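Long-range contacts in helix-turn-helix domain-containing protein (Shewanella amazonensis SB2B, PDB 3KE2), which is of unknown function but carries a winged helix-turn-helix fold, and so may bind DNA as many proteins with this fold do: residues A[41-45]-A[104-108]; A[29-35]-A[75-80]. All coordinates share one frame. Where two conformers were deposited one is given. Residue numbers count along the deposited sequence, not the author numbering.

In the fold
Both contacts lie toward the surface of the small winged helix-turn-helix fold. The centre of contact 1 lies about 12 Å, that of contact 2 about 9 Å, from the chain centre. They share the region of helix 36-43: contact 2 ends at its N-cap, and contact 1 uses its C-terminal turn. Contact 2 ties the end of helix 14-31 and the following loop to strand 77-82 of the wing. It mixes a backbone hydrogen bond, an arginine-tyrosine stack and apolar packing. Contact 1 brings in the C-terminal tail through backbone contacts, one weak hydrogen bond and Val104 packing. The two touch where Leu42 CD2 meets His34 CE1 at 3.8 Å.

Contact 1: residues A[41-45]-A[104-108]; sequences KLTGM and VDDAV. Unlike the reference sequence in segment 104-108: Val108 (reference Asp).
Segment 41-45 is the end of a helix. Residues 41-43 are helical, and Gly44 leaves the helix with phi 86° and psi -17°. Thr43, with chi1 p, closes an ST turn: Met45 N donates to Thr43 OG1 at 3.2 Å, and that hydroxyl is also bonded to Leu39 O. The tail 104-106 crosses the C-terminal end of helix 36-43, with CA atoms closest at Leu42-Asp106 (4.7 Å) and Gly44-Ala107 (5.4 Å). Val104, chi1 t, comes first. Its CG1 lies 3.7 Å from Thr43 CA, and its CG2 lies 3.6 Å from CE of Met45, a selenomethionine with chi1 m and the rest t. Asp105 O follows, 3.1 Å from Thr43 O; both are acceptors, so this is no hydrogen bond. A CB on residue 44 would sit tight against Asp105 O and jam against the preceding carbonyl, so glycine suits both constraints. Asp106 CA makes a CA-H...O contact to Leu42 O, 3.1 Å. Asp106 is also an N-cap: chi1 t places OD1 to accept from Val108 N at 3.1 Å. A weakly bonded helical turn begins about Ala107. Its CB points toward the helix end, 3.1 Å from Lys41 O, and Ala107 N gives Lys41 O a weak hydrogen bond, 3.4 Å. Gly44 opens the short link between helices 36-43 and 47-55, consistent with the turn of the helix-turn-helix. Segment 104-108, after helix 88-102, packs on it. Helix 14-31 backs the contact: Leu28 meets Leu42 and Thr43, Tyr24 meets Val104, and Arg21 meets Met45.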
loop_
_atom_site.group_PDB
_atom_site.type_symbol
_atom_site.label_atom_id
_atom_site.label_comp_id
_atom_site.label_asym_id
_atom_site.label_seq_id
_atom_site.Cartn_x
_atom_site.Cartn_y
_atom_site.Cartn_z
ATOM N N LYS A 41 4.898 -21.627 9.891
ATOM C CA LYS A 41 6.174 -22.268 10.237
ATOM C C LYS A 41 7.381 -21.473 9.751
ATOM O O LYS A 41 8.425 -21.462 10.421
ATOM C CB LYS A 41 6.239 -23.658 9.662
ATOM C CG LYS A 41 5.233 -24.601 10.239
ATOM C CD LYS A 41 5.282 -25.917 9.482
ATOM C CE LYS A 41 4.440 -27.008 10.130
ATOM N NZ LYS A 41 4.504 -28.267 9.317
ATOM N N LEU A 42 7.231 -20.816 8.602
ATOM C CA LEU A 42 8.299 -20.001 8.024
ATOM C C LEU A 42 8.474 -18.643 8.665
ATOM O O LEU A 42 9.597 -18.193 8.839
ATOM C CB LEU A 42 8.046 -19.739 6.527
ATOM C CG LEU A 42 9.005 -18.748 5.837
ATOM C CD1 LEU A 42 10.476 -19.228 5.895
ATOM C CD2 LEU A 42 8.564 -18.519 4.418
ATOM N N THR A 43 7.381 -17.968 8.976
ATOM C CA THR A 43 7.485 -16.602 9.486
ATOM C C THR A 43 7.315 -16.470 10.969
ATOM O O THR A 43 7.719 -15.461 11.526
ATOM C CB THR A 43 6.403 -15.687 8.862
ATOM O OG1 THR A 43 5.115 -16.052 9.372
ATOM C CG2 THR A 43 6.414 -15.786 7.339
ATOM N N GLY A 44 6.695 -17.454 11.614
ATOM C CA GLY A 44 6.471 -17.362 13.042
ATOM C C GLY A 44 5.187 -16.613 13.408
ATOM O O GLY A 44 4.730 -16.728 14.543
HETATM N N MSE A 45 4.589 -15.841 12.489
HETATM C CA MSE A 45 3.336 -15.124 12.760
HETATM C C MSE A 45 2.245 -16.171 13.080
HETATM O O MSE A 45 2.165 -17.191 12.400
HETATM C CB MSE A 45 2.897 -14.255 11.553
HETATM C CG MSE A 45 3.952 -13.288 10.951
HETATM SE SE MSE A 45 3.362 -12.199 9.372
HETATM C CE MSE A 45 5.118 -11.591 8.712
ATOM N N VAL A 104 10.537 -11.057 11.472
ATOM C CA VAL A 104 10.287 -12.405 10.969
ATOM C C VAL A 104 11.451 -13.348 11.302
ATOM O O VAL A 104 12.619 -13.117 10.934
ATOM C CB VAL A 104 9.968 -12.415 9.461
ATOM C CG1 VAL A 104 9.849 -13.839 8.946
ATOM C CG2 VAL A 104 8.679 -11.667 9.207
ATOM N N ASP A 105 11.077 -14.404 12.019
ATOM C CA ASP A 105 11.957 -15.448 12.470
ATOM C C ASP A 105 11.537 -16.759 11.787
ATOM O O ASP A 105 10.354 -17.126 11.900
ATOM C CB ASP A 105 11.818 -15.585 14.012
ATOM C CG ASP A 105 12.845 -16.559 14.654
ATOM O OD1 ASP A 105 14.054 -16.296 14.502
ATOM O OD2 ASP A 105 12.452 -17.533 15.366
ATOM N N ASP A 106 12.448 -17.430 11.045
ATOM C CA ASP A 106 12.152 -18.774 10.471
ATOM C C ASP A 106 12.115 -19.665 11.689
ATOM O O ASP A 106 13.154 -20.022 12.240
ATOM C CB ASP A 106 13.179 -19.255 9.436
ATOM C CG ASP A 106 12.917 -20.718 8.934
ATOM O OD1 ASP A 106 12.180 -21.497 9.582
ATOM O OD2 ASP A 106 13.482 -21.101 7.885
ATOM N N ALA A 107 10.902 -19.978 12.128
ATOM C CA ALA A 107 10.673 -20.770 13.340
ATOM C C ALA A 107 11.604 -21.993 13.532
ATOM O O ALA A 107 12.009 -22.292 14.657
ATOM C CB ALA A 107 9.174 -21.194 13.391
ATOM N N VAL A 108 11.939 -22.687 12.444
ATOM C CA VAL A 108 12.818 -23.867 12.512
ATOM C C VAL A 108 14.234 -23.488 12.947
ATOM O O VAL A 108 14.924 -24.306 13.525
ATOM C CB VAL A 108 12.845 -24.669 11.144
ATOM C CG1 VAL A 108 13.830 -25.812 11.178
ATOM C CG2 VAL A 108 11.461 -25.189 10.795
#

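Contact 2: residues A[29-35]-A[75-80]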
loop_
_atom_site.group_PDB
_atom_site.type_symbol
_atom_site.label_atom_id
_atom_site.label_comp_id
_atom_site.label_asym_id
_atom_site.label_seq_id
_atom_site.Cartn_x
_atom_site.Cartn_y
_atom_site.Cartn_z
HETATM N N MSE A 29 4.190 -15.442 -0.963
HETATM C CA MSE A 29 3.179 -16.184 -1.711
HETATM C C MSE A 29 3.432 -16.210 -3.192
HETATM O O MSE A 29 3.063 -17.153 -3.878
HETATM C CB MSE A 29 1.820 -15.544 -1.483
HETATM C CG MSE A 29 1.357 -15.642 -0.081
HETATM SE SE MSE A 29 -0.238 -14.631 0.165
HETATM C CE MSE A 29 -0.384 -14.869 1.997
ATOM N N ASP A 30 4.090 -15.186 -3.688
ATOM C CA ASP A 30 4.339 -15.082 -5.100
ATOM C C ASP A 30 5.551 -15.900 -5.536
ATOM O O ASP A 30 5.615 -16.317 -6.684
ATOM C CB ASP A 30 4.557 -13.600 -5.459
ATOM C CG ASP A 30 4.182 -13.265 -6.906
ATOM O OD1 ASP A 30 3.104 -13.704 -7.375
ATOM O OD2 ASP A 30 4.934 -12.491 -7.543
ATOM N N ASP A 31 6.515 -16.138 -4.648
ATOM C CA ASP A 31 7.741 -16.885 -5.037
ATOM C C ASP A 31 7.697 -18.399 -4.735
ATOM O O ASP A 31 8.549 -19.136 -5.217
ATOM C CB ASP A 31 9.002 -16.244 -4.400
ATOM C CG ASP A 31 9.184 -14.706 -4.771
ATOM O OD1 ASP A 31 8.244 -14.024 -5.308
ATOM O OD2 ASP A 31 10.291 -14.170 -4.492
ATOM N N ALA A 32 6.709 -18.837 -3.958
ATOM C CA ALA A 32 6.515 -20.242 -3.584
ATOM C C ALA A 32 5.034 -20.534 -3.228
ATOM O O ALA A 32 4.278 -19.629 -2.886
ATOM C CB ALA A 32 7.416 -20.613 -2.416
ATOM N N ARG A 33 4.636 -21.800 -3.306
ATOM C CA ARG A 33 3.289 -22.198 -2.957
ATOM C C ARG A 33 3.172 -22.331 -1.458
ATOM O O ARG A 33 3.778 -23.219 -0.861
ATOM C CB ARG A 33 2.910 -23.517 -3.605
ATOM C CG ARG A 33 2.920 -23.400 -5.085
ATOM C CD ARG A 33 2.245 -24.543 -5.789
ATOM N NE ARG A 33 2.237 -24.253 -7.217
ATOM C CZ ARG A 33 1.670 -25.013 -8.151
ATOM N NH1 ARG A 33 1.028 -26.142 -7.834
ATOM N NH2 ARG A 33 1.736 -24.631 -9.421
ATOM N N HIS A 34 2.375 -21.445 -0.872
ATOM C CA HIS A 34 2.152 -21.416 0.541
ATOM C C HIS A 34 0.712 -21.449 0.912
ATOM O O HIS A 34 -0.148 -21.023 0.130
ATOM C CB HIS A 34 2.631 -20.098 1.148
ATOM C CG HIS A 34 4.091 -20.031 1.390
ATOM N ND1 HIS A 34 4.685 -20.641 2.465
ATOM C CD2 HIS A 34 5.076 -19.377 0.734
ATOM C CE1 HIS A 34 5.981 -20.400 2.441
ATOM N NE2 HIS A 34 6.246 -19.632 1.400
ATOM N N ASN A 35 0.478 -21.924 2.140
ATOM C CA ASN A 35 -0.826 -21.866 2.778
ATOM C C ASN A 35 -0.607 -21.337 4.216
ATOM O O ASN A 35 0.496 -20.963 4.575
ATOM C CB ASN A 35 -1.597 -23.187 2.690
ATOM C CG ASN A 35 -0.892 -24.339 3.324
ATOM O OD1 ASN A 35 -0.031 -24.188 4.173
ATOM N ND2 ASN A 35 -1.293 -25.525 2.923
ATOM N N ALA A 75 -3.903 -30.015 -0.226
ATOM C CA ALA A 75 -4.081 -28.802 0.537
ATOM C C ALA A 75 -3.904 -27.694 -0.497
ATOM O O ALA A 75 -3.115 -27.829 -1.439
ATOM C CB ALA A 75 -3.077 -28.708 1.687
ATOM N N GLY A 76 -4.636 -26.618 -0.382
ATOM C CA GLY A 76 -4.491 -25.591 -1.386
ATOM C C GLY A 76 -3.316 -24.682 -1.117
ATOM O O GLY A 76 -2.575 -24.870 -0.160
ATOM N N TYR A 77 -3.162 -23.681 -1.964
ATOM C CA TYR A 77 -2.110 -22.709 -1.795
ATOM C C TYR A 77 -2.617 -21.359 -2.269
ATOM O O TYR A 77 -3.514 -21.279 -3.078
ATOM C CB TYR A 77 -0.860 -23.131 -2.554
ATOM C CG TYR A 77 -1.013 -23.187 -4.052
ATOM C CD1 TYR A 77 -1.448 -24.349 -4.696
ATOM C CD2 TYR A 77 -0.710 -22.081 -4.830
ATOM C CE1 TYR A 77 -1.596 -24.388 -6.092
ATOM C CE2 TYR A 77 -0.844 -22.108 -6.211
ATOM C CZ TYR A 77 -1.280 -23.262 -6.837
ATOM O OH TYR A 77 -1.385 -23.256 -8.207
ATOM N N TYR A 78 -2.073 -20.296 -1.718
ATOM C CA TYR A 78 -2.480 -18.974 -2.113
ATOM C C TYR A 78 -1.765 -18.532 -3.383
ATOM O O TYR A 78 -0.629 -18.899 -3.635
ATOM C CB TYR A 78 -2.174 -17.975 -0.999
ATOM C CG TYR A 78 -3.005 -18.118 0.267
ATOM C CD1 TYR A 78 -4.259 -17.524 0.365
ATOM C CD2 TYR A 78 -2.518 -18.802 1.390
ATOM C CE1 TYR A 78 -5.011 -17.621 1.536
ATOM C CE2 TYR A 78 -3.288 -18.914 2.581
ATOM C CZ TYR A 78 -4.527 -18.313 2.635
ATOM O OH TYR A 78 -5.308 -18.402 3.780
ATOM N N ARG A 79 -2.461 -17.748 -4.183
ATOM C CA ARG A 79 -1.914 -17.178 -5.395
ATOM C C ARG A 79 -2.381 -15.739 -5.540
ATOM O O ARG A 79 -3.537 -15.429 -5.234
ATOM C CB ARG A 79 -2.341 -17.951 -6.628
ATOM C CG ARG A 79 -1.876 -17.304 -7.924
ATOM C CD ARG A 79 -1.937 -18.277 -9.067
ATOM N NE ARG A 79 -3.295 -18.756 -9.236
ATOM C CZ ARG A 79 -3.640 -19.916 -9.811
ATOM N NH1 ARG A 79 -2.739 -20.797 -10.257
ATOM N NH2 ARG A 79 -4.919 -20.215 -9.890
ATOM N N ILE A 80 -1.498 -14.875 -6.031
ATOM C CA ILE A 80 -1.824 -13.491 -6.249
ATOM C C ILE A 80 -2.469 -13.391 -7.616
ATOM O O ILE A 80 -1.814 -13.679 -8.630
ATOM C CB ILE A 80 -0.559 -12.615 -6.194
ATOM C CG1 ILE A 80 0.155 -12.804 -4.844
ATOM C CG2 ILE A 80 -0.894 -11.170 -6.433
ATOM C CD1 ILE A 80 -0.683 -12.545 -3.671
HETATM O O HOH W 1 1.472 -19.077 -2.067
#
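Arg33 lays its guanidinium flat on the ring of Tyr77, with centres 4.3 Å apart and planes at 13°. Its CD sits over the same ring, 3.6 Å from the centroid and 3° off the normal, a CH-pi contact. A single backbone hydrogen bond joins the loop to the strand. Tyr78 N donates to His34 O at 2.8 Å and 166°, and Tyr77 CA approaches the same oxygen at 3.2 Å. A water reinforces the junction: it accepts from His34 N at 2.8 Å and lies 2.6 Å from Tyr78 O and 3.0 Å from Ala32 O. Further on, Asn35 ND2 gives a weak hydrogen bond to Gly76 O, 3.4 Å. Asn35 also N-caps helix 36-43, so one side chain serves both the helix start and the approach to the strand. About 3 Å from the side chain of Asn35 lies a nitrate, probably from the crystallisation liquor. CA-to-CB of Tyr78 and Ile80 points toward segment 29-35. SE of Met29, a selenomethionine, packs 4.0 Å from Tyr78 CB and 4.4 Å from Ile80 CD1. It makes a Met-aromatic contact with the Tyr78 ring, 5.2 Å from the centroid. Leu39, Ile54 and Phe57 also pack on Met29, while Phe66 meets the Tyr78 ring edge-to-face. Strand 77-82 pairs with 63-67 in the two-stranded wing, so the contact joins the wing to the end of helix 14-31 and the loop into helix 36-43. The directional bond at His34 O sets the loop's position on the strand, while buried Met29 packs and exposed Arg33 stacks.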